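Local structure of Ribose/Galactose Isomerase (Vibrio parahaemolyticus, 3ONO) at residues A7-N12 against D68-G73; V90-C95 against G110-L115; S59-S64 against E194-H199. The protein probably interconverts aldose and ketose forms of a phosphorylated sugar, as do isomerases of the LacAB/RpiB family. All coordinates share one frame; numbering follows the deposited sequence. Where two conformers were deposited one is given.

Contact 1 (A7-N12 against D68-G73)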
loop_
_atom_site.group_PDB
_atom_site.type_symbol
_atom_site.label_atom_id
_atom_site.label_comp_id
_atom_site.label_asym_id
_atom_site.label_seq_id
_atom_site.Cartn_x
_atom_site.Cartn_y
_atom_site.Cartn_z
ATOM N N ALA A 7 16.013 -12.647 -16.687
ATOM C CA ALA A 7 15.345 -13.938 -16.529
ATOM C C ALA A 7 14.137 -13.812 -15.615
ATOM O O ALA A 7 14.269 -13.335 -14.492
ATOM C CB ALA A 7 16.313 -14.983 -15.947
ATOM N N LEU A 8 12.973 -14.250 -16.090
ATOM C CA LEU A 8 11.786 -14.336 -15.243
ATOM C C LEU A 8 11.726 -15.762 -14.712
ATOM O O LEU A 8 11.900 -16.712 -15.480
ATOM C CB LEU A 8 10.527 -14.044 -16.055
ATOM C CG LEU A 8 9.197 -14.319 -15.363
ATOM C CD1 LEU A 8 9.062 -13.415 -14.153
ATOM C CD2 LEU A 8 8.055 -14.071 -16.367
HETATM N N MSE A 9 11.503 -15.930 -13.413
HETATM C CA MSE A 9 11.426 -17.288 -12.867
HETATM C C MSE A 9 10.372 -17.374 -11.776
HETATM O O MSE A 9 10.451 -16.670 -10.767
HETATM C CB MSE A 9 12.797 -17.762 -12.362
HETATM C CG MSE A 9 13.408 -16.867 -11.328
HETATM SE SE MSE A 9 15.169 -17.537 -10.812
HETATM C CE MSE A 9 16.120 -17.175 -12.444
HETATM N N MSE A 10 9.372 -18.221 -11.999
HETATM C CA MSE A 10 8.252 -18.364 -11.072
HETATM C C MSE A 10 8.093 -19.821 -10.620
HETATM O O MSE A 10 8.533 -20.745 -11.317
HETATM C CB MSE A 10 6.976 -17.769 -11.667
HETATM C CG MSE A 10 7.056 -16.265 -11.710
HETATM SE SE MSE A 10 5.684 -15.454 -12.821
HETATM C CE MSE A 10 4.148 -15.984 -11.740
ATOM N N GLU A 11 7.519 -20.005 -9.433
ATOM C CA GLU A 11 7.391 -21.326 -8.819
ATOM C C GLU A 11 5.932 -21.815 -8.792
ATOM O O GLU A 11 5.042 -21.166 -9.341
ATOM C CB GLU A 11 7.997 -21.351 -7.407
ATOM C CG GLU A 11 7.518 -20.204 -6.506
ATOM C CD GLU A 11 6.038 -20.277 -6.175
ATOM O OE1 GLU A 11 5.296 -19.444 -6.710
ATOM O OE2 GLU A 11 5.625 -21.149 -5.385
ATOM N N ASN A 12 5.713 -22.985 -8.183
ATOM C CA ASN A 12 4.455 -23.704 -8.389
ATOM C C ASN A 12 3.219 -22.972 -7.874
ATOM O O ASN A 12 2.150 -23.011 -8.504
ATOM C CB ASN A 12 4.538 -25.130 -7.824
ATOM C CG ASN A 12 4.524 -25.158 -6.312
ATOM O OD1 ASN A 12 3.448 -25.162 -5.693
ATOM N ND2 ASN A 12 5.715 -25.164 -5.697
ATOM N N ASP A 68 21.713 -10.731 -16.595
ATOM C CA ASP A 68 22.092 -9.552 -15.835
ATOM C C ASP A 68 21.127 -9.258 -14.697
ATOM O O ASP A 68 21.506 -8.594 -13.740
ATOM C CB ASP A 68 22.152 -8.328 -16.749
ATOM C CG ASP A 68 23.066 -8.548 -17.942
ATOM O OD1 ASP A 68 24.246 -8.879 -17.701
ATOM O OD2 ASP A 68 22.587 -8.412 -19.092
ATOM N N PHE A 69 19.897 -9.760 -14.793
ATOM C CA PHE A 69 18.850 -9.376 -13.844
ATOM C C PHE A 69 17.828 -10.498 -13.752
ATOM O O PHE A 69 17.541 -11.174 -14.744
ATOM C CB PHE A 69 18.154 -8.098 -14.327
ATOM C CG PHE A 69 17.494 -7.301 -13.219
ATOM C CD1 PHE A 69 16.189 -7.563 -12.853
ATOM C CD2 PHE A 69 18.190 -6.306 -12.548
ATOM C CE1 PHE A 69 15.563 -6.824 -11.846
ATOM C CE2 PHE A 69 17.578 -5.557 -11.524
ATOM C CZ PHE A 69 16.262 -5.826 -11.173
ATOM N N VAL A 70 17.279 -10.691 -12.560
ATOM C CA VAL A 70 16.270 -11.713 -12.324
ATOM C C VAL A 70 14.964 -11.094 -11.826
ATOM O O VAL A 70 14.968 -10.285 -10.908
ATOM C CB VAL A 70 16.787 -12.741 -11.291
ATOM C CG1 VAL A 70 15.635 -13.606 -10.741
ATOM C CG2 VAL A 70 17.899 -13.594 -11.927
ATOM N N VAL A 71 13.851 -11.482 -12.438
ATOM C CA VAL A 71 12.533 -11.125 -11.925
ATOM C C VAL A 71 11.942 -12.409 -11.361
ATOM O O VAL A 71 11.883 -13.416 -12.049
ATOM C CB VAL A 71 11.620 -10.577 -13.013
ATOM C CG1 VAL A 71 10.188 -10.392 -12.449
ATOM C CG2 VAL A 71 12.143 -9.228 -13.530
ATOM N N THR A 72 11.534 -12.383 -10.101
ATOM C CA THR A 72 10.988 -13.591 -9.500
ATOM C C THR A 72 9.884 -13.186 -8.533
ATOM O O THR A 72 9.433 -12.038 -8.553
ATOM C CB THR A 72 12.110 -14.418 -8.809
ATOM O OG1 THR A 72 11.613 -15.714 -8.447
ATOM C CG2 THR A 72 12.664 -13.696 -7.576
ATOM N N GLY A 73 9.457 -14.112 -7.677
ATOM C CA GLY A 73 8.442 -13.794 -6.688
ATOM C C GLY A 73 7.712 -15.055 -6.264
ATOM O O GLY A 73 8.085 -16.158 -6.648
HETATM O O HOH W 1 6.341 -17.570 -8.354
#

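Contact 2 (V90-C95 against G110-L115)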
loop_
_atom_site.group_PDB
_atom_site.type_symbol
_atom_site.label_atom_id
_atom_site.label_comp_id
_atom_site.label_asym_id
_atom_site.label_seq_id
_atom_site.Cartn_x
_atom_site.Cartn_y
_atom_site.Cartn_z
ATOM N N VAL A 90 23.938 -12.646 -5.564
ATOM C CA VAL A 90 22.511 -12.401 -5.805
ATOM C C VAL A 90 21.993 -11.403 -4.792
ATOM O O VAL A 90 21.923 -11.708 -3.604
ATOM C CB VAL A 90 21.693 -13.701 -5.670
ATOM C CG1 VAL A 90 20.217 -13.435 -6.023
ATOM C CG2 VAL A 90 22.299 -14.787 -6.582
ATOM N N VAL A 91 21.590 -10.228 -5.282
ATOM C CA VAL A 91 21.167 -9.126 -4.445
ATOM C C VAL A 91 19.720 -8.809 -4.847
ATOM O O VAL A 91 19.483 -8.146 -5.845
ATOM C CB VAL A 91 22.100 -7.916 -4.651
ATOM C CG1 VAL A 91 21.591 -6.719 -3.850
ATOM C CG2 VAL A 91 23.535 -8.275 -4.226
ATOM N N CYS A 92 18.760 -9.326 -4.074
ATOM C CA CYS A 92 17.341 -9.322 -4.451
ATOM C C CYS A 92 16.515 -8.433 -3.530
ATOM O O CYS A 92 16.474 -8.657 -2.318
ATOM C CB CYS A 92 16.794 -10.766 -4.385
ATOM S SG CYS A 92 15.102 -10.939 -5.042
ATOM N N GLY A 93 15.857 -7.417 -4.094
ATOM C CA GLY A 93 14.968 -6.574 -3.290
ATOM C C GLY A 93 13.503 -7.011 -3.386
ATOM O O GLY A 93 13.140 -7.753 -4.286
ATOM N N TYR A 94 12.651 -6.546 -2.477
ATOM C CA TYR A 94 11.210 -6.715 -2.681
ATOM C C TYR A 94 10.744 -5.678 -3.702
ATOM O O TYR A 94 11.388 -4.652 -3.895
ATOM C CB TYR A 94 10.421 -6.569 -1.356
ATOM C CG TYR A 94 10.415 -5.174 -0.757
ATOM C CD1 TYR A 94 9.579 -4.174 -1.276
ATOM C CD2 TYR A 94 11.231 -4.843 0.328
ATOM C CE1 TYR A 94 9.570 -2.869 -0.745
ATOM C CE2 TYR A 94 11.216 -3.535 0.880
ATOM C CZ TYR A 94 10.387 -2.568 0.336
ATOM O OH TYR A 94 10.384 -1.287 0.849
ATOM N N CYS A 95 9.637 -5.956 -4.374
ATOM C CA CYS A 95 9.091 -4.954 -5.268
ATOM C C CYS A 95 7.592 -5.098 -5.284
ATOM O O CYS A 95 7.080 -6.041 -5.874
ATOM C CB CYS A 95 9.644 -5.160 -6.672
ATOM S SG CYS A 95 9.434 -3.696 -7.647
ATOM N N GLY A 110 20.908 -3.590 -7.092
ATOM C CA GLY A 110 21.021 -5.039 -7.043
ATOM C C GLY A 110 20.667 -5.639 -8.391
ATOM O O GLY A 110 20.557 -4.914 -9.381
ATOM N N ASN A 111 20.461 -6.950 -8.430
ATOM C CA ASN A 111 20.265 -7.655 -9.698
ATOM C C ASN A 111 19.081 -8.623 -9.696
ATOM O O ASN A 111 18.968 -9.468 -10.566
ATOM C CB ASN A 111 21.564 -8.389 -10.138
ATOM C CG ASN A 111 22.076 -9.363 -9.102
ATOM O OD1 ASN A 111 21.420 -9.623 -8.089
ATOM N ND2 ASN A 111 23.276 -9.913 -9.348
ATOM N N ALA A 112 18.191 -8.491 -8.722
ATOM C CA ALA A 112 16.980 -9.306 -8.715
ATOM C C ALA A 112 15.885 -8.586 -7.961
ATOM O O ALA A 112 16.177 -7.817 -7.052
ATOM C CB ALA A 112 17.259 -10.649 -8.074
ATOM N N ILE A 113 14.628 -8.798 -8.355
ATOM C CA ILE A 113 13.510 -8.295 -7.567
ATOM C C ILE A 113 12.498 -9.418 -7.365
ATOM O O ILE A 113 12.340 -10.279 -8.239
ATOM C CB ILE A 113 12.813 -7.110 -8.251
ATOM C CG1 ILE A 113 12.421 -7.469 -9.683
ATOM C CG2 ILE A 113 13.735 -5.903 -8.232
ATOM C CD1 ILE A 113 11.726 -6.298 -10.437
ATOM N N SER A 114 11.832 -9.401 -6.217
ATOM C CA SER A 114 10.829 -10.419 -5.889
ATOM C C SER A 114 9.476 -9.760 -5.705
ATOM O O SER A 114 9.310 -8.888 -4.846
ATOM C CB SER A 114 11.216 -11.157 -4.615
ATOM O OG SER A 114 10.244 -12.145 -4.271
ATOM N N LEU A 115 8.514 -10.170 -6.531
ATOM C CA LEU A 115 7.174 -9.593 -6.497
ATOM C C LEU A 115 6.221 -10.471 -5.712
ATOM O O LEU A 115 6.471 -11.664 -5.548
ATOM C CB LEU A 115 6.634 -9.460 -7.931
ATOM C CG LEU A 115 7.124 -8.254 -8.746
ATOM C CD1 LEU A 115 8.638 -8.333 -9.011
ATOM C CD2 LEU A 115 6.367 -8.173 -10.083
#

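Contact 3 (S59-S64 against E194-H199)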
loop_
_atom_site.group_PDB
_atom_site.type_symbol
_atom_site.label_atom_id
_atom_site.label_comp_id
_atom_site.label_asym_id
_atom_site.label_seq_id
_atom_site.Cartn_x
_atom_site.Cartn_y
_atom_site.Cartn_z
ATOM N N SER A 59 21.149 -17.836 -8.645
ATOM C CA SER A 59 22.606 -17.868 -8.438
ATOM C C SER A 59 23.318 -18.372 -9.687
ATOM O O SER A 59 24.286 -17.761 -10.151
ATOM C CB SER A 59 23.020 -18.741 -7.242
ATOM O OG SER A 59 24.449 -18.764 -7.145
ATOM N N ILE A 60 22.839 -19.474 -10.249
ATOM C CA ILE A 60 23.565 -20.062 -11.380
ATOM C C ILE A 60 23.559 -19.096 -12.560
ATOM O O ILE A 60 24.599 -18.859 -13.188
ATOM C CB ILE A 60 23.002 -21.428 -11.762
ATOM C CG1 ILE A 60 23.324 -22.425 -10.639
ATOM C CG2 ILE A 60 23.606 -21.910 -13.101
ATOM C CD1 ILE A 60 22.573 -23.746 -10.732
ATOM N N LEU A 61 22.401 -18.499 -12.838
ATOM C CA LEU A 61 22.313 -17.606 -13.984
ATOM C C LEU A 61 23.059 -16.296 -13.764
ATOM O O LEU A 61 23.657 -15.773 -14.694
ATOM C CB LEU A 61 20.859 -17.371 -14.384
ATOM C CG LEU A 61 20.042 -18.565 -14.885
ATOM C CD1 LEU A 61 18.580 -18.190 -15.128
ATOM C CD2 LEU A 61 20.648 -19.156 -16.165
ATOM N N LEU A 62 23.009 -15.739 -12.551
ATOM C CA LEU A 62 23.681 -14.460 -12.310
ATOM C C LEU A 62 25.181 -14.650 -12.141
ATOM O O LEU A 62 25.979 -13.915 -12.711
ATOM C CB LEU A 62 23.088 -13.738 -11.087
ATOM C CG LEU A 62 21.693 -13.158 -11.332
ATOM C CD1 LEU A 62 20.991 -12.869 -10.012
ATOM C CD2 LEU A 62 21.737 -11.889 -12.201
ATOM N N ASN A 63 25.580 -15.654 -11.378
ATOM C CA ASN A 63 27.005 -15.859 -11.155
ATOM C C ASN A 63 27.751 -16.326 -12.405
ATOM O O ASN A 63 28.955 -16.110 -12.518
ATOM C CB ASN A 63 27.232 -16.834 -9.994
ATOM C CG ASN A 63 27.049 -16.148 -8.661
ATOM O OD1 ASN A 63 27.654 -15.107 -8.433
ATOM N ND2 ASN A 63 26.192 -16.694 -7.793
ATOM N N SER A 64 27.039 -16.940 -13.347
ATOM C CA SER A 64 27.691 -17.428 -14.570
ATOM C C SER A 64 27.649 -16.322 -15.607
ATOM O O SER A 64 28.161 -16.466 -16.723
ATOM C CB SER A 64 26.954 -18.643 -15.115
ATOM O OG SER A 64 25.697 -18.254 -15.653
ATOM N N GLU A 194 18.372 -23.906 -21.922
ATOM C CA GLU A 194 18.558 -23.173 -23.162
ATOM C C GLU A 194 19.160 -21.798 -22.895
ATOM O O GLU A 194 20.051 -21.350 -23.615
ATOM C CB GLU A 194 17.233 -23.038 -23.914
ATOM C CG GLU A 194 17.382 -22.450 -25.308
ATOM C CD GLU A 194 16.048 -22.255 -26.013
ATOM O OE1 GLU A 194 15.025 -22.777 -25.512
ATOM O OE2 GLU A 194 16.026 -21.577 -27.068
ATOM N N CYS A 195 18.666 -21.128 -21.854
ATOM C CA CYS A 195 19.201 -19.831 -21.471
ATOM C C CYS A 195 20.627 -20.003 -20.946
ATOM O O CYS A 195 21.556 -19.360 -21.425
ATOM C CB CYS A 195 18.304 -19.178 -20.405
ATOM S SG CYS A 195 18.990 -17.687 -19.637
ATOM N N PHE A 196 20.802 -20.895 -19.977
ATOM C CA PHE A 196 22.091 -21.053 -19.324
ATOM C C PHE A 196 23.220 -21.396 -20.298
ATOM O O PHE A 196 24.245 -20.717 -20.358
ATOM C CB PHE A 196 22.022 -22.135 -18.244
ATOM C CG PHE A 196 23.343 -22.427 -17.612
ATOM C CD1 PHE A 196 23.930 -21.509 -16.760
ATOM C CD2 PHE A 196 24.026 -23.613 -17.891
ATOM C CE1 PHE A 196 25.173 -21.773 -16.179
ATOM C CE2 PHE A 196 25.252 -23.889 -17.311
ATOM C CZ PHE A 196 25.837 -22.983 -16.461
ATOM N N PHE A 197 23.036 -22.467 -21.048
ATOM C CA PHE A 197 24.113 -22.944 -21.905
ATOM C C PHE A 197 24.461 -21.981 -23.041
ATOM O O PHE A 197 25.610 -21.929 -23.494
ATOM C CB PHE A 197 23.814 -24.352 -22.410
ATOM C CG PHE A 197 23.970 -25.406 -21.352
ATOM C CD1 PHE A 197 25.190 -25.597 -20.724
ATOM C CD2 PHE A 197 22.901 -26.200 -20.979
ATOM C CE1 PHE A 197 25.343 -26.564 -19.749
ATOM C CE2 PHE A 197 23.042 -27.160 -20.004
ATOM C CZ PHE A 197 24.273 -27.346 -19.386
ATOM N N ALA A 198 23.478 -21.213 -23.483
ATOM C CA ALA A 198 23.674 -20.242 -24.548
ATOM C C ALA A 198 24.464 -19.025 -24.084
ATOM O O ALA A 198 25.136 -18.369 -24.884
ATOM C CB ALA A 198 22.331 -19.804 -25.110
ATOM N N HIS A 199 24.372 -18.705 -22.794
ATOM C CA HIS A 199 24.896 -17.425 -22.324
ATOM C C HIS A 199 25.917 -17.522 -21.181
ATOM O O HIS A 199 26.526 -16.513 -20.823
ATOM C CB HIS A 199 23.741 -16.492 -21.953
ATOM C CG HIS A 199 22.827 -16.195 -23.098
ATOM N ND1 HIS A 199 23.172 -15.336 -24.119
ATOM C CD2 HIS A 199 21.585 -16.652 -23.395
ATOM C CE1 HIS A 199 22.177 -15.261 -24.986
ATOM N NE2 HIS A 199 21.203 -16.053 -24.572
#

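Contact 1 (A7-N12 against D68-G73)
Ala-7 and Leu-8 pair in parallel with Val-70 and Val-71 inside the five-stranded sheet of an alpha-beta-alpha sandwich. The backbone ladder is regular: Ala-7 N donates to Phe-69 O, Val-71 N to Ala-7 O (2.8 Å), and Met-9 N to Val-71 O. On one face Leu-8 CD1 leans on Val-71 CG1 at 3.6 Å; Leu-8 also packs on Leu-25 of helix 18-31, and Val-71 on Phe-137. The selenomethionine Met-9 turns to the side of helix 51-63. Its chain bends at the last torsion (chi3 69°), which folds CE back onto both methyls of Val-70, 4.0 Å from CG1.

Past Val-71 a side-chain hydroxyl replaces a backbone N-H as donor: Thr-72 OG1, anti to its own backbone N (chi1 -169°), donates to Met-9 O at 2.8 Å. Gly-73 suits its backbone angles, at which a CB would press on the carbonyl O of Thr-72. One water accepts from Glu-11 N and donates to Glu-11 OE1 and to Gly-73 O (2.8 Å). The carboxylate is also held by Ser-13 OG and Gln-14 N. A hydroxyl and a water thus continue the pairing where the backbones part, although the buried Gly-73 N has no partner.

Contact 2 (V90-C95 against G110-L115)
Cys-92 CB lies against Ala-112 CB at 3.7 Å, at the centre of a parallel strand pair that closes a beta-alpha-beta crossover: strand 92-94, helix 98-108, strand 112-116. The small side chains of Cys-92 and Ser-114 suit positions packed against helix 78-85, where Cys-92 meets Cys-84 and Ser-114 meets Ala-80 and Leu-81. With SG anti to its backbone N (chi1 -172°), Cys-92 runs its sulphur forward along the neighbouring strand, past Ala-112 CB and up to Ser-114 CB at 3.9 Å. Ser-114 OG turns to another partner, the carbonyl of Gly-77. Toward helix 98-108, Cys-95 CB meets Ile-113 CB at 4.0 Å and also touches Leu-115 CD1, so that larger aliphatic groups fill this layer.

Between these layers runs the backbone ladder. Gly-93 donates from N to Ala-112 O and receives Ser-114 N at its own O, at 2.9 Å. Cys-95 N completes the series at Ser-114 O, but approaches from above the carbonyl plane. Tyr-94 looks outward to the assembly, its OH bonded to Thr-76 O of the second subunit.

At the start of the pair the bonding becomes irregular. Val-91 O accepts Asn-111 N at 3.0 Å and a weak second bond from Ala-112 N. Gly-110 fits here because Val-91 O already fills the place of a side chain, while Val-91 CG1 rests on Gly-110 CA at 3.7 Å. Asn-111 holds CG between its backbone N and carbonyl carbon (chi1 57°), which carries the amide across to Val-91, with ND2 held by Gly-89 O and a glycerol about 3 Å from the side chain. Its other amide atom, OD1, takes Val-91 N at 2.9 Å, with an N-H...O angle of 171°.

Contact 3 (S59-S64 against E194-H199)
Cys-195 begins the contact, its SG touching Leu-61 CD2 at 4.1 Å; a small sulphur suits a position beside a leucine methyl. Phe-196 carries most of what follows. Its CG stands anti to the backbone N (chi1 175°), which sends the ring across to helix 51-63. There Ile-60 CG2 lies oblique to the ring, 3.5 Å from CE1, the two side chains crossing at about a right angle. Two groups lie at the ring edge, near its plane: Leu-61 CD2, which also packs on Phe-196 CB at 3.9 Å, and Ser-64 OG, 3.6 Å from CE1. That hydroxyl donates to Ile-60 O at 2.8 Å, sharing this carbonyl with Ser-64 N at the end of the helix, and also bonds Ala-66 N. A serine can therefore border the aromatic ring with its polar atom paired. His-199 leads its side chain away toward Phe-37, whose ring it meets.

The two short helical segments run at 23° with axes 10.4 Å apart. Phe-196 also touches Ile-205 and Val-209 of helix 203-212, and Leu-61 reaches Ala-7 of strand 5-8. The carboxy-terminal helices thus join the central sheet through helix 51-63 and by His-199 on Lys-5.

Overall arrangement
Contacts 1 and 2 belong to one sheet, their centres 9 Å apart, because strand 69-74 lies directly beside strand 112-116. Val-70 N and Asn-111 O, 2.9 Å apart, probably form one of the bonds joining them, and Gly-73 CA lies 3.4 Å from Ser-114 OG. Contact 3 sits outside this sheet, its centre about 13 Å from that of contact 1 and about 17 Å from that of contact 2. Helix 51-63 bridges the gap: Leu-61 CD1 packs on Met-9 CE at 3.8 Å, and Leu-62 CD1 reaches both Val-70 and Asn-111. The glycerol near the Asn-111 side chain, probably from the crystallisation liquor, may mark a pocket beside contact 2, without identifying a substrate site.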